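Local atomic coordinates of putative pachytene checkpoint protein 2 (Caenorhabditis elegans, PDB entry 4XGU), a protein that probably plays a key role in chromosome recombination during meiosis, as an ATP-binding AAA+ ATPase that remodels other proteins. Residues S134-L139 with A193-I198; F325-M330 with E378-S383; Q283-R288 with V310-I315. All blocks are in the same frame, centred on the assembly; numbering follows the deposited sequence.

Contact 1. Residues S134-L139 with A193-I198; sequences SIWENL and AQHLSI. With ADP (adenosine-5'-diphosphate), chain H.
His195 turns an edge of its imidazole onto one face of the Trp136 indole, a T-shaped pair in which the Trp136 five-membered ring and the His195 ring have centroids 4.4 Å apart and planes at 74°. The shortest approach, 3.2 Å, joins Trp136 CD1 to His195 NE2. Beside it, His195 CD2 stands 3.5 Å from Trp136 CG, over the rim of the indole face. The Trp136 side chain has CG anti to the backbone N (chi1 -165°), which carries the ring from the short helix 135-138 toward helix 185-199, the helix following the P-loop. In the second shell, Glu14 OE2 of the N-terminal domain accepts a hydrogen bond from His195 ND1 and fixes the imidazole's rotation. Lys146 makes a cation-pi contact with Trp136, and Met150 touches both aromatic side chains. A serine in place of Trp136 would probably open a gap beside Met150 and leave the His195 edge without its aromatic face. Two residues along, Asn138 O lies 3.2 Å from ADP C2. With Glu14 bonded at ND1, and Glu137 OE2 5.3 Å from His195 NE2, a protonated imidazole may be favoured, its positive edge suited to the electron-rich indole.

Contact 2. Residues F325-M330 with E378-S383; sequences FARYSM and EARGLS. With ADP (adenosine-5'-diphosphate), chain H.
Arg327, on the first helix of the C-terminal AAA+ lid, lays its side chain along the backbone of Ala379 and Arg380, in the loop that joins helices 367-378 and 384-397 of the same lid. This is the tight part of the contact. Its closest points are Arg327 CD against Ala379 O, 3.1 Å, and Arg327 NH1 against Arg380 O, 3.0 Å. The second pair is badly angled for a hydrogen bond, and the polar grip comes from elsewhere: Arg327 NH2 forms a salt bridge with Asp324, at the start of its own helix. A bend at chi3 (-80°) turns the guanidinium so that one face, not its N-H edge, lies over Arg380 CA, with CZ of Arg327 3.8 Å from that CA. Ala376 and Ile387, from the helices on the two ends of the loop, also touch Arg327, while Ala379 packs on Val416 of helix 405-420, so the contact ties together all four helices of the lid.

The other side is loose. The CA-CB bond of Arg380 points away from helix 324-340, and its exposed side chain comes no nearer to Arg327 than 4.2 Å, from its CG to Arg327 NH2. The two arginines keep Arg327 NH2 and Arg380 NE 5.0 Å apart, and Asp324, which also has a long, weak ion pair with Arg380, would probably temper their repulsion. At the end of the loop, Ser383 takes the N-cap position of helix 384-397, its OG hydrogen-bonded to Ala386 N. One turn after Arg327, Met330 leans on Ile387 and extends to the nucleotide, where its CE methyl meets the adenine amino group, 3.4 Å from ADP N6.

Contact 3. Residues Q283-R288 with V310-I315; sequences QIDRIR and VDRADI
Arg312 reaches Asp285 through a chain that is fully extended from CG to NE (chi3 178°), while Arg288 comes to the same arginine with its CG wedged between the backbone N and the carbonyl carbon (chi1 45°) and a bend farther out. Both segments belong to the alpha/beta AAA+ core: helix 275-288 leads into strand 293-299, and helix 307-312 precedes the edge strand 315-318. The salt bridge spans the ends of these two helices. Asp285 OD1 lies at the edge of the Arg312 guanidinium facing NE and NH2; the modelled distance from OD1 to NE, 2.3 Å, is too short to be trusted in detail, and the NH2 bond to OD1, 3.1 Å, is weak.

Arg288 crosses Arg312 at about a right angle, with the two guanidinium planes nearly perpendicular. It touches carbon rather than charge, its NH1 lying 3.4 Å from Arg312 CG, whereas Arg288 NH1 and Arg312 NE are 4.4 Å apart. Asp285 would probably offset that meeting of like charges, and Asn172 accepts a weak hydrogen bond from Arg288 NH2. On the assembly side, Arg312 packs on Leu217 of a neighbouring subunit, which places the salt bridge beside a subunit interface. The straightest of its bonds runs from Arg312 NH2 to Asp285 OD2, 3.0 Å at 158°, lying close to the guanidinium plane but meeting the carboxylate from above its own.

The three contacts illustrate how an AAA+ subunit is held together both at its nucleotide and far from it. Contacts 1 and 2 both touch ADP, although their centres are 23 Å apart and their nearest atoms about 6 Å: the first brings the main chain of Asn138 and Leu139 to the adenine, the second brings Met330 of the lid to its amino group. Contact 3 has no part in the pocket. It lies within the core at about 23 Å from contact 1 and 34 Å from contact 2, centre to centre, beside a neighbouring subunit. The lid contact comes last in the chain. Because contacts 1 and 2 both reach the adenine, the base sits between segment 134-139 and the lid.

Contact 1. Residues S134-L139 with A193-I198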
loop_
_atom_site.group_PDB
_atom_site.type_symbol
_atom_site.label_atom_id
_atom_site.label_comp_id
_atom_site.label_asym_id
_atom_site.label_seq_id
_atom_site.Cartn_x
_atom_site.Cartn_y
_atom_site.Cartn_z
ATOM N N SER B 134 11.080 -1.857 47.653
ATOM C CA SER B 134 11.744 -0.574 47.867
ATOM C C SER B 134 11.520 0.411 46.720
ATOM O O SER B 134 12.072 1.512 46.718
ATOM C CB SER B 134 13.244 -0.788 48.078
ATOM O OG SER B 134 13.897 0.441 48.352
ATOM N N ILE B 135 10.699 0.020 45.752
ATOM C CA ILE B 135 10.500 0.827 44.557
ATOM C C ILE B 135 9.825 2.163 44.849
ATOM O O ILE B 135 10.364 3.221 44.523
ATOM C CB ILE B 135 9.665 0.068 43.513
ATOM C CG1 ILE B 135 10.423 -1.171 43.037
ATOM C CG2 ILE B 135 9.334 0.968 42.334
ATOM C CD1 ILE B 135 9.757 -1.893 41.887
ATOM N N TRP B 136 8.654 2.104 45.477
ATOM C CA TRP B 136 7.783 3.269 45.620
ATOM C C TRP B 136 8.446 4.454 46.318
ATOM O O TRP B 136 8.385 5.581 45.824
ATOM C CB TRP B 136 6.513 2.880 46.376
ATOM C CG TRP B 136 5.417 3.896 46.274
ATOM C CD1 TRP B 136 5.000 4.755 47.249
ATOM C CD2 TRP B 136 4.596 4.159 45.129
ATOM N NE1 TRP B 136 3.970 5.536 46.783
ATOM C CE2 TRP B 136 3.703 5.188 45.485
ATOM C CE3 TRP B 136 4.529 3.622 43.840
ATOM C CZ2 TRP B 136 2.754 5.693 44.598
ATOM C CZ3 TRP B 136 3.588 4.123 42.961
ATOM C CH2 TRP B 136 2.711 5.147 43.344
ATOM N N GLU B 137 9.076 4.199 47.460
ATOM C CA GLU B 137 9.671 5.269 48.255
ATOM C C GLU B 137 10.810 5.957 47.518
ATOM O O GLU B 137 11.095 7.128 47.758
ATOM C CB GLU B 137 10.180 4.727 49.587
ATOM C CG GLU B 137 9.259 3.712 50.217
ATOM C CD GLU B 137 9.828 2.314 50.162
ATOM O OE1 GLU B 137 11.020 2.147 50.499
ATOM O OE2 GLU B 137 9.084 1.386 49.775
ATOM N N ASN B 138 11.453 5.223 46.618
ATOM C CA ASN B 138 12.622 5.734 45.915
ATOM C C ASN B 138 12.270 6.384 44.584
ATOM O O ASN B 138 13.130 6.957 43.920
ATOM C CB ASN B 138 13.627 4.608 45.703
ATOM C CG ASN B 138 14.050 3.972 47.004
ATOM O OD1 ASN B 138 14.424 4.665 47.948
ATOM N ND2 ASN B 138 13.974 2.647 47.071
ATOM N N LEU B 139 11.002 6.293 44.199
ATOM C CA LEU B 139 10.524 6.989 43.013
ATOM C C LEU B 139 10.325 8.465 43.337
ATOM O O LEU B 139 9.611 8.810 44.282
ATOM C CB LEU B 139 9.226 6.361 42.498
ATOM C CG LEU B 139 9.392 5.004 41.812
ATOM C CD1 LEU B 139 8.048 4.409 41.439
ATOM C CD2 LEU B 139 10.268 5.143 40.587
ATOM N N ALA B 193 1.175 -1.738 42.097
ATOM C CA ALA B 193 0.612 -3.058 42.337
ATOM C C ALA B 193 1.076 -3.621 43.680
ATOM O O ALA B 193 0.343 -4.362 44.335
ATOM C CB ALA B 193 0.986 -4.003 41.207
ATOM N N GLN B 194 2.295 -3.273 44.086
ATOM C CA GLN B 194 2.830 -3.727 45.367
ATOM C C GLN B 194 1.984 -3.195 46.515
ATOM O O GLN B 194 1.627 -3.934 47.433
ATOM C CB GLN B 194 4.284 -3.281 45.536
ATOM C CG GLN B 194 4.957 -3.768 46.818
ATOM C CD GLN B 194 5.535 -5.168 46.691
ATOM O OE1 GLN B 194 5.257 -5.886 45.730
ATOM N NE2 GLN B 194 6.346 -5.561 47.664
ATOM N N HIS B 195 1.658 -1.909 46.453
ATOM C CA HIS B 195 0.873 -1.279 47.504
ATOM C C HIS B 195 -0.568 -1.775 47.487
ATOM O O HIS B 195 -1.130 -2.107 48.532
ATOM C CB HIS B 195 0.912 0.247 47.369
ATOM C CG HIS B 195 2.131 0.877 47.972
ATOM N ND1 HIS B 195 2.344 0.931 49.333
ATOM C CD2 HIS B 195 3.198 1.484 47.400
ATOM C CE1 HIS B 195 3.493 1.539 49.574
ATOM N NE2 HIS B 195 4.031 1.884 48.418
ATOM N N LEU B 196 -1.162 -1.827 46.302
ATOM C CA LEU B 196 -2.553 -2.242 46.168
ATOM C C LEU B 196 -2.782 -3.652 46.699
ATOM O O LEU B 196 -3.800 -3.920 47.330
ATOM C CB LEU B 196 -2.993 -2.158 44.711
ATOM C CG LEU B 196 -3.224 -0.742 44.183
ATOM C CD1 LEU B 196 -3.538 -0.785 42.703
ATOM C CD2 LEU B 196 -4.349 -0.061 44.950
ATOM N N SER B 197 -1.831 -4.546 46.449
ATOM C CA SER B 197 -1.925 -5.919 46.937
ATOM C C SER B 197 -1.980 -5.967 48.464
ATOM O O SER B 197 -2.647 -6.824 49.044
ATOM C CB SER B 197 -0.745 -6.745 46.432
ATOM O OG SER B 197 0.474 -6.256 46.964
ATOM N N ILE B 198 -1.275 -5.045 49.111
ATOM C CA ILE B 198 -1.289 -4.954 50.567
ATOM C C ILE B 198 -2.535 -4.215 51.055
ATOM O O ILE B 198 -3.180 -4.638 52.014
ATOM C CB ILE B 198 -0.028 -4.244 51.098
ATOM C CG1 ILE B 198 1.224 -5.047 50.739
ATOM C CG2 ILE B 198 -0.113 -4.050 52.602
ATOM C CD1 ILE B 198 2.512 -4.309 51.009
HETATM P PB ADP H . 10.619 3.136 31.933
HETATM O O1B ADP H . 10.382 4.616 31.764
HETATM O O2B ADP H . 9.412 2.378 32.427
HETATM O O3B ADP H . 11.324 2.481 30.765
HETATM P PA ADP H . 11.695 1.837 34.200
HETATM O O1A ADP H . 10.461 1.940 35.063
HETATM O O2A ADP H . 11.985 0.565 33.437
HETATM O O3A ADP H . 11.679 3.064 33.150
HETATM O "O5'" ADP H . 12.958 2.133 35.152
HETATM C "C5'" ADP H . 13.880 3.182 34.875
HETATM C "C4'" ADP H . 14.968 3.169 35.941
HETATM O "O4'" ADP H . 15.458 4.497 36.140
HETATM C "C3'" ADP H . 14.435 2.675 37.276
HETATM O "O3'" ADP H . 14.981 1.389 37.581
HETATM C "C2'" ADP H . 14.878 3.696 38.303
HETATM O "O2'" ADP H . 15.945 3.159 39.090
HETATM C "C1'" ADP H . 15.377 4.894 37.510
HETATM N N9 ADP H . 14.372 5.983 37.603
HETATM C C8 ADP H . 13.640 6.448 36.572
HETATM N N7 ADP H . 12.805 7.444 36.963
HETATM C C5 ADP H . 12.998 7.631 38.279
HETATM C C6 ADP H . 12.439 8.527 39.315
HETATM N N6 ADP H . 11.488 9.438 39.001
HETATM N N1 ADP H . 12.911 8.405 40.574
HETATM C C2 ADP H . 13.858 7.500 40.890
HETATM N N3 ADP H . 14.411 6.653 40.001
HETATM C C4 ADP H . 14.032 6.669 38.700
#

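Contact 2. Residues F325-M330 with E378-S383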
loop_
_atom_site.group_PDB
_atom_site.type_symbol
_atom_site.label_atom_id
_atom_site.label_comp_id
_atom_site.label_asym_id
_atom_site.label_seq_id
_atom_site.Cartn_x
_atom_site.Cartn_y
_atom_site.Cartn_z
ATOM N N PHE B 325 14.294 20.546 40.069
ATOM C CA PHE B 325 14.109 20.186 41.471
ATOM C C PHE B 325 14.177 18.675 41.664
ATOM O O PHE B 325 14.741 18.190 42.644
ATOM C CB PHE B 325 12.775 20.719 41.995
ATOM C CG PHE B 325 12.361 20.129 43.316
ATOM C CD1 PHE B 325 12.802 20.678 44.504
ATOM C CD2 PHE B 325 11.522 19.023 43.368
ATOM C CE1 PHE B 325 12.422 20.137 45.716
ATOM C CE2 PHE B 325 11.139 18.478 44.579
ATOM C CZ PHE B 325 11.589 19.036 45.754
ATOM N N ALA B 326 13.585 17.936 40.733
ATOM C CA ALA B 326 13.563 16.482 40.818
ATOM C C ALA B 326 14.956 15.904 40.585
ATOM O O ALA B 326 15.350 14.934 41.237
ATOM C CB ALA B 326 12.575 15.906 39.820
ATOM N N ARG B 327 15.696 16.505 39.657
ATOM C CA ARG B 327 17.060 16.070 39.371
ATOM C C ARG B 327 17.933 16.170 40.615
ATOM O O ARG B 327 18.691 15.250 40.923
ATOM C CB ARG B 327 17.670 16.894 38.237
ATOM C CG ARG B 327 17.304 16.417 36.843
ATOM C CD ARG B 327 17.837 17.372 35.786
ATOM N NE ARG B 327 16.989 18.550 35.618
ATOM C CZ ARG B 327 16.205 18.760 34.566
ATOM N NH1 ARG B 327 16.172 17.875 33.577
ATOM N NH2 ARG B 327 15.460 19.856 34.495
ATOM N N TYR B 328 17.818 17.288 41.327
ATOM C CA TYR B 328 18.560 17.487 42.567
ATOM C C TYR B 328 18.227 16.391 43.573
ATOM O O TYR B 328 19.115 15.838 44.222
ATOM C CB TYR B 328 18.257 18.866 43.171
ATOM C CG TYR B 328 18.791 19.052 44.577
ATOM C CD1 TYR B 328 18.047 18.654 45.682
ATOM C CD2 TYR B 328 20.036 19.627 44.799
ATOM C CE1 TYR B 328 18.532 18.810 46.964
ATOM C CE2 TYR B 328 20.526 19.794 46.082
ATOM C CZ TYR B 328 19.771 19.382 47.159
ATOM O OH TYR B 328 20.254 19.543 48.436
ATOM N N SER B 329 16.937 16.099 43.698
ATOM C CA SER B 329 16.451 15.112 44.652
ATOM C C SER B 329 17.075 13.744 44.408
ATOM O O SER B 329 17.419 13.031 45.349
ATOM C CB SER B 329 14.927 15.011 44.577
ATOM O OG SER B 329 14.324 16.285 44.718
ATOM N N MET B 330 17.225 13.384 43.137
ATOM C CA MET B 330 17.845 12.118 42.775
ATOM C C MET B 330 19.332 12.121 43.105
ATOM O O MET B 330 19.856 11.156 43.660
ATOM C CB MET B 330 17.643 11.829 41.289
ATOM C CG MET B 330 16.192 11.753 40.868
ATOM S SD MET B 330 16.041 11.477 39.098
ATOM C CE MET B 330 14.262 11.446 38.910
ATOM N N GLU B 378 23.055 21.633 35.195
ATOM C CA GLU B 378 23.913 21.203 34.100
ATOM C C GLU B 378 23.456 19.863 33.536
ATOM O O GLU B 378 23.866 19.473 32.447
ATOM C CB GLU B 378 25.375 21.103 34.555
ATOM C CG GLU B 378 25.918 22.323 35.297
ATOM C CD GLU B 378 26.127 23.535 34.404
ATOM O OE1 GLU B 378 25.768 23.481 33.208
ATOM O OE2 GLU B 378 26.657 24.552 34.900
ATOM N N ALA B 379 22.601 19.167 34.278
ATOM C CA ALA B 379 22.164 17.827 33.896
ATOM C C ALA B 379 20.748 17.819 33.334
ATOM O O ALA B 379 19.971 16.910 33.618
ATOM C CB ALA B 379 22.253 16.889 35.090
ATOM N N ARG B 380 20.421 18.824 32.530
ATOM C CA ARG B 380 19.063 18.976 32.018
ATOM C C ARG B 380 18.678 17.898 31.006
ATOM O O ARG B 380 17.530 17.452 30.974
ATOM C CB ARG B 380 18.888 20.363 31.397
ATOM C CG ARG B 380 18.758 21.469 32.431
ATOM C CD ARG B 380 18.455 22.817 31.797
ATOM N NE ARG B 380 17.995 23.779 32.796
ATOM C CZ ARG B 380 18.238 25.085 32.747
ATOM N NH1 ARG B 380 18.947 25.593 31.747
ATOM N NH2 ARG B 380 17.778 25.882 33.701
ATOM N N GLY B 381 19.633 17.474 30.186
ATOM C CA GLY B 381 19.361 16.489 29.154
ATOM C C GLY B 381 19.209 15.063 29.657
ATOM O O GLY B 381 18.543 14.244 29.023
ATOM N N LEU B 382 19.823 14.768 30.800
ATOM C CA LEU B 382 19.845 13.411 31.345
ATOM C C LEU B 382 18.473 12.919 31.801
ATOM O O LEU B 382 17.679 13.680 32.353
ATOM C CB LEU B 382 20.825 13.334 32.515
ATOM C CG LEU B 382 22.276 13.669 32.177
ATOM C CD1 LEU B 382 23.159 13.518 33.402
ATOM C CD2 LEU B 382 22.764 12.784 31.048
ATOM N N SER B 383 18.207 11.636 31.572
ATOM C CA SER B 383 16.954 11.020 31.992
ATOM C C SER B 383 17.050 10.524 33.428
ATOM O O SER B 383 18.127 10.529 34.022
ATOM C CB SER B 383 16.581 9.863 31.066
ATOM O OG SER B 383 17.504 8.794 31.193
HETATM P PB ADP H . 10.619 3.136 31.933
HETATM O O1B ADP H . 10.382 4.616 31.764
HETATM O O2B ADP H . 9.412 2.378 32.427
HETATM O O3B ADP H . 11.324 2.481 30.765
HETATM P PA ADP H . 11.695 1.837 34.200
HETATM O O1A ADP H . 10.461 1.940 35.063
HETATM O O2A ADP H . 11.985 0.565 33.437
HETATM O O3A ADP H . 11.679 3.064 33.150
HETATM O "O5'" ADP H . 12.958 2.133 35.152
HETATM C "C5'" ADP H . 13.880 3.182 34.875
HETATM C "C4'" ADP H . 14.968 3.169 35.941
HETATM O "O4'" ADP H . 15.458 4.497 36.140
HETATM C "C3'" ADP H . 14.435 2.675 37.276
HETATM O "O3'" ADP H . 14.981 1.389 37.581
HETATM C "C2'" ADP H . 14.878 3.696 38.303
HETATM O "O2'" ADP H . 15.945 3.159 39.090
HETATM C "C1'" ADP H . 15.377 4.894 37.510
HETATM N N9 ADP H . 14.372 5.983 37.603
HETATM C C8 ADP H . 13.640 6.448 36.572
HETATM N N7 ADP H . 12.805 7.444 36.963
HETATM C C5 ADP H . 12.998 7.631 38.279
HETATM C C6 ADP H . 12.439 8.527 39.315
HETATM N N6 ADP H . 11.488 9.438 39.001
HETATM N N1 ADP H . 12.911 8.405 40.574
HETATM C C2 ADP H . 13.858 7.500 40.890
HETATM N N3 ADP H . 14.411 6.653 40.001
HETATM C C4 ADP H . 14.032 6.669 38.700
#

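Contact 3. Residues Q283-R288 with V310-I315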
loop_
_atom_site.group_PDB
_atom_site.type_symbol
_atom_site.label_atom_id
_atom_site.label_comp_id
_atom_site.label_asym_id
_atom_site.label_seq_id
_atom_site.Cartn_x
_atom_site.Cartn_y
_atom_site.Cartn_z
ATOM N N GLN B 283 -8.214 -9.966 23.486
ATOM C CA GLN B 283 -7.834 -10.646 24.719
ATOM C C GLN B 283 -7.753 -9.665 25.883
ATOM O O GLN B 283 -8.024 -10.030 27.028
ATOM C CB GLN B 283 -6.500 -11.373 24.550
ATOM C CG GLN B 283 -6.593 -12.615 23.691
ATOM C CD GLN B 283 -7.782 -13.471 24.058
ATOM O OE1 GLN B 283 -7.862 -14.001 25.166
ATOM N NE2 GLN B 283 -8.724 -13.602 23.132
ATOM N N ILE B 284 -7.380 -8.424 25.585
ATOM C CA ILE B 284 -7.393 -7.365 26.587
ATOM C C ILE B 284 -8.821 -7.125 27.060
ATOM O O ILE B 284 -9.075 -7.010 28.258
ATOM C CB ILE B 284 -6.799 -6.048 26.045
ATOM C CG1 ILE B 284 -5.278 -6.144 25.945
ATOM C CG2 ILE B 284 -7.167 -4.886 26.946
ATOM C CD1 ILE B 284 -4.624 -4.883 25.425
ATOM N N ASP B 285 -9.749 -7.074 26.112
ATOM C CA ASP B 285 -11.155 -6.831 26.417
ATOM C C ASP B 285 -11.772 -7.919 27.291
ATOM O O ASP B 285 -12.582 -7.628 28.172
ATOM C CB ASP B 285 -11.961 -6.695 25.127
ATOM C CG ASP B 285 -11.947 -5.283 24.580
ATOM O OD1 ASP B 285 -10.902 -4.610 24.696
ATOM O OD2 ASP B 285 -12.988 -4.845 24.044
ATOM N N ARG B 286 -11.395 -9.169 27.040
ATOM C CA ARG B 286 -11.915 -10.286 27.820
ATOM C C ARG B 286 -11.488 -10.183 29.274
ATOM O O ARG B 286 -12.273 -10.419 30.191
ATOM C CB ARG B 286 -11.442 -11.620 27.242
ATOM C CG ARG B 286 -11.686 -12.803 28.169
ATOM C CD ARG B 286 -11.675 -14.120 27.416
ATOM N NE ARG B 286 -10.351 -14.449 26.904
ATOM C CZ ARG B 286 -9.687 -15.558 27.211
ATOM N NH1 ARG B 286 -10.228 -16.451 28.030
ATOM N NH2 ARG B 286 -8.484 -15.778 26.696
ATOM N N ILE B 287 -10.231 -9.813 29.467
ATOM C CA ILE B 287 -9.612 -9.805 30.782
ATOM C C ILE B 287 -10.152 -8.701 31.700
ATOM O O ILE B 287 -10.442 -8.947 32.875
ATOM C CB ILE B 287 -8.084 -9.675 30.630
ATOM C CG1 ILE B 287 -7.497 -11.013 30.180
ATOM C CG2 ILE B 287 -7.438 -9.229 31.914
ATOM C CD1 ILE B 287 -6.048 -11.198 30.552
ATOM N N ARG B 288 -10.307 -7.495 31.158
ATOM C CA ARG B 288 -10.728 -6.337 31.945
ATOM C C ARG B 288 -12.155 -6.447 32.489
ATOM O O ARG B 288 -12.526 -5.716 33.407
ATOM C CB ARG B 288 -10.600 -5.062 31.109
ATOM C CG ARG B 288 -11.132 -5.200 29.696
ATOM C CD ARG B 288 -11.089 -3.883 28.944
ATOM N NE ARG B 288 -12.227 -3.038 29.283
ATOM C CZ ARG B 288 -12.443 -1.833 28.768
ATOM N NH1 ARG B 288 -11.593 -1.326 27.887
ATOM N NH2 ARG B 288 -13.511 -1.134 29.134
ATOM N N VAL B 310 -5.986 4.563 24.038
ATOM C CA VAL B 310 -6.432 5.737 24.779
ATOM C C VAL B 310 -7.928 5.634 25.068
ATOM O O VAL B 310 -8.387 5.974 26.161
ATOM C CB VAL B 310 -6.142 7.040 24.005
ATOM C CG1 VAL B 310 -6.383 8.252 24.893
ATOM C CG2 VAL B 310 -4.712 7.039 23.484
ATOM N N ASP B 311 -8.680 5.155 24.082
ATOM C CA ASP B 311 -10.121 4.980 24.221
ATOM C C ASP B 311 -10.459 3.938 25.283
ATOM O O ASP B 311 -11.490 4.034 25.950
ATOM C CB ASP B 311 -10.744 4.577 22.880
ATOM C CG ASP B 311 -11.445 5.732 22.187
ATOM O OD1 ASP B 311 -11.162 6.900 22.531
ATOM O OD2 ASP B 311 -12.280 5.467 21.296
ATOM N N ARG B 312 -9.582 2.950 25.437
ATOM C CA ARG B 312 -9.813 1.838 26.355
ATOM C C ARG B 312 -9.332 2.138 27.770
ATOM O O ARG B 312 -9.627 1.395 28.702
ATOM C CB ARG B 312 -9.127 0.570 25.840
ATOM C CG ARG B 312 -10.041 -0.345 25.046
ATOM C CD ARG B 312 -9.350 -1.633 24.626
ATOM N NE ARG B 312 -10.266 -2.509 23.903
ATOM C CZ ARG B 312 -10.550 -2.381 22.611
ATOM N NH1 ARG B 312 -9.987 -1.413 21.903
ATOM N NH2 ARG B 312 -11.398 -3.218 22.026
ATOM N N ALA B 313 -8.591 3.228 27.924
ATOM C CA ALA B 313 -7.982 3.547 29.206
ATOM C C ALA B 313 -8.936 4.296 30.130
ATOM O O ALA B 313 -9.686 5.167 29.690
ATOM C CB ALA B 313 -6.710 4.359 28.995
ATOM N N ASP B 314 -8.906 3.943 31.412
ATOM C CA ASP B 314 -9.601 4.709 32.441
ATOM C C ASP B 314 -8.932 6.061 32.605
ATOM O O ASP B 314 -9.594 7.098 32.671
ATOM C CB ASP B 314 -9.597 3.968 33.779
ATOM C CG ASP B 314 -10.693 2.932 33.880
ATOM O OD1 ASP B 314 -11.850 3.247 33.524
ATOM O OD2 ASP B 314 -10.398 1.800 34.315
ATOM N N ILE B 315 -7.605 6.035 32.675
ATOM C CA ILE B 315 -6.818 7.243 32.852
ATOM C C ILE B 315 -5.493 7.140 32.099
ATOM O O ILE B 315 -4.842 6.095 32.103
ATOM C CB ILE B 315 -6.553 7.518 34.345
ATOM C CG1 ILE B 315 -5.684 8.763 34.523
ATOM C CG2 ILE B 315 -5.909 6.307 35.015
ATOM C CD1 ILE B 315 -5.384 9.094 35.966
#